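Local coordinates for surface protein R28 (Streptococcus pyogenes, PDB 6S5Z) that is a peptidoglycan-anchored protein of the streptococcal cell surface, implicated in infection, of which this chain is a Rib domain, at residues Lys8-Glu12 with Asp34-Ser38. Residues are numbered along the deposited sequence; the frame is centred on the assembly and turned at random.
Sequences KYSPE and DELPS. With NA (sodium ion), chain C.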
loop_
_atom_site.group_PDB
_atom_site.type_symbol
_atom_site.label_atom_id
_atom_site.label_comp_id
_atom_site.label_asym_id
_atom_site.label_seq_id
_atom_site.Cartn_x
_atom_site.Cartn_y
_atom_site.Cartn_z
ATOM N N LYS A 8 8.580 -11.948 8.756
ATOM C CA LYS A 8 8.679 -11.306 10.067
ATOM C C LYS A 8 7.649 -10.200 10.229
ATOM O O LYS A 8 7.106 -10.004 11.328
ATOM C CB LYS A 8 10.067 -10.707 10.308
ATOM C CG LYS A 8 11.223 -11.654 10.373
ATOM C CD LYS A 8 12.518 -10.854 10.395
ATOM C CE LYS A 8 13.693 -11.734 10.775
ATOM N NZ LYS A 8 14.960 -10.979 10.801
ATOM N N TYR A 9 7.386 -9.456 9.162
ATOM C CA TYR A 9 6.632 -8.218 9.244
ATOM C C TYR A 9 5.218 -8.413 8.709
ATOM O O TYR A 9 4.964 -9.269 7.853
ATOM C CB TYR A 9 7.358 -7.100 8.497
ATOM C CG TYR A 9 8.753 -6.876 9.056
ATOM C CD1 TYR A 9 8.946 -6.294 10.313
ATOM C CD2 TYR A 9 9.876 -7.254 8.333
ATOM C CE1 TYR A 9 10.226 -6.107 10.833
ATOM C CE2 TYR A 9 11.161 -7.063 8.844
ATOM C CZ TYR A 9 11.324 -6.499 10.091
ATOM O OH TYR A 9 12.604 -6.320 10.578
ATOM N N SER A 10 4.287 -7.620 9.247
ATOM C CA SER A 10 2.859 -7.772 8.973
ATOM C C SER A 10 2.229 -6.435 8.600
ATOM O O SER A 10 1.524 -5.813 9.410
ATOM C CB SER A 10 2.155 -8.394 10.181
ATOM O OG SER A 10 2.678 -9.688 10.451
ATOM N N PRO A 11 2.453 -5.961 7.376
ATOM C CA PRO A 11 1.800 -4.723 6.942
ATOM C C PRO A 11 0.290 -4.897 6.862
ATOM O O PRO A 11 -0.221 -5.962 6.501
ATOM C CB PRO A 11 2.414 -4.455 5.562
ATOM C CG PRO A 11 2.866 -5.793 5.091
ATOM C CD PRO A 11 3.249 -6.578 6.303
ATOM N N GLU A 12 -0.423 -3.841 7.238
ATOM C CA GLU A 12 -1.875 -3.837 7.232
ATOM C C GLU A 12 -2.350 -2.607 6.494
ATOM O O GLU A 12 -1.758 -1.531 6.624
ATOM C CB GLU A 12 -2.445 -3.834 8.652
ATOM C CG GLU A 12 -2.124 -5.090 9.424
ATOM C CD GLU A 12 -2.632 -5.039 10.853
ATOM O OE1 GLU A 12 -1.807 -4.762 11.749
ATOM O OE2 GLU A 12 -3.849 -5.231 11.071
ATOM N N ASP A 34 5.143 2.214 10.799
ATOM C CA ASP A 34 5.998 2.255 11.987
ATOM C C ASP A 34 6.331 0.863 12.513
ATOM O O ASP A 34 7.244 0.727 13.333
ATOM C CB ASP A 34 5.338 3.065 13.099
ATOM C CG ASP A 34 3.981 2.506 13.502
ATOM O OD1 ASP A 34 3.217 2.092 12.607
ATOM O OD2 ASP A 34 3.690 2.457 14.719
ATOM N N GLU A 35 5.605 -0.164 12.078
ATOM C CA GLU A 35 5.864 -1.540 12.477
ATOM C C GLU A 35 6.626 -2.333 11.421
ATOM O O GLU A 35 6.750 -3.559 11.543
ATOM C CB GLU A 35 4.542 -2.220 12.816
ATOM C CG GLU A 35 3.835 -1.518 13.946
ATOM C CD GLU A 35 2.484 -2.101 14.241
ATOM O OE1 GLU A 35 2.077 -3.040 13.519
ATOM O OE2 GLU A 35 1.826 -1.605 15.182
ATOM N N LEU A 36 7.129 -1.660 10.383
ATOM C CA LEU A 36 7.896 -2.216 9.299
ATOM C C LEU A 36 9.228 -1.493 9.262
ATOM O O LEU A 36 9.288 -0.328 9.652
ATOM C CB LEU A 36 7.172 -2.006 7.958
ATOM C CG LEU A 36 5.685 -2.383 8.001
ATOM C CD1 LEU A 36 5.013 -2.063 6.676
ATOM C CD2 LEU A 36 5.466 -3.847 8.385
ATOM N N PRO A 37 10.301 -2.127 8.785
ATOM C CA PRO A 37 11.584 -1.418 8.707
ATOM C C PRO A 37 11.401 -0.096 7.978
ATOM O O PRO A 37 10.647 -0.007 7.013
ATOM C CB PRO A 37 12.476 -2.381 7.917
ATOM C CG PRO A 37 11.848 -3.738 8.152
ATOM C CD PRO A 37 10.376 -3.469 8.186
ATOM N N SER A 38 12.028 0.954 8.501
ATOM C CA SER A 38 11.820 2.273 7.913
ATOM C C SER A 38 12.528 2.430 6.572
ATOM O O SER A 38 12.239 3.393 5.861
ATOM C CB SER A 38 12.238 3.369 8.896
ATOM O OG SER A 38 13.600 3.276 9.251
HETATM NA NA NA C . 4.047 -10.505 5.855
HETATM O O HOH W 1 5.194 -5.899 11.440
HETATM O O HOH W 2 2.904 -11.378 8.068
HETATM O O HOH W 3 -0.309 -4.239 13.947
HETATM O O HOH W 4 3.399 -12.340 3.960
HETATM O O HOH W 5 1.551 -9.808 5.368
#
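Pro37 lays its ring against one face of the Tyr9 phenol, CD sitting over the middle of the ring in a CH-pi contact, 3.5 Å from the Tyr9 centroid and only 4° off the ring normal. The proline's CG leans toward the hydroxyl end, 3.4 Å from Tyr9 CZ. Lys8 CB touches the opposite face near its rim. Tyr9 CG stands anti to its own carbonyl carbon (chi1 -58°), which carries the ring out to the proline. The two methyls of Leu36 divide the work: CD2 meets Tyr9 CB at 3.8 Å, and CD1 reaches Pro11 CB at 3.7 Å, the Pro11 and Leu36 side chains crossing at about a right angle. In this Rib domain, a small immunoglobulin-like fold of the E-set clan, the contact ties the loop leaving helix 5-8 to the loop that leads into strand 41-44; Pro11 also packs on Val74 of strand 71-81. No direct hydrogen bond spans the two segments. Instead, a water in the plane of the Tyr9 ring, at its edge, accepts from Ser10 N and donates to Glu35 O (2.8 Å). Glu12 OE1 and Glu35 OE1, 4.6 Å apart, are like charges, and a second water between them probably eases their repulsion; Asn32 ND2 also binds Glu35 OE1. Tyr9 O coordinates the sodium ion at 2.5 Å, alongside three waters, Lys6 O and Asp72 OD2. One of the sodium-bound waters is also hydrogen-bonded to Ser10 OG.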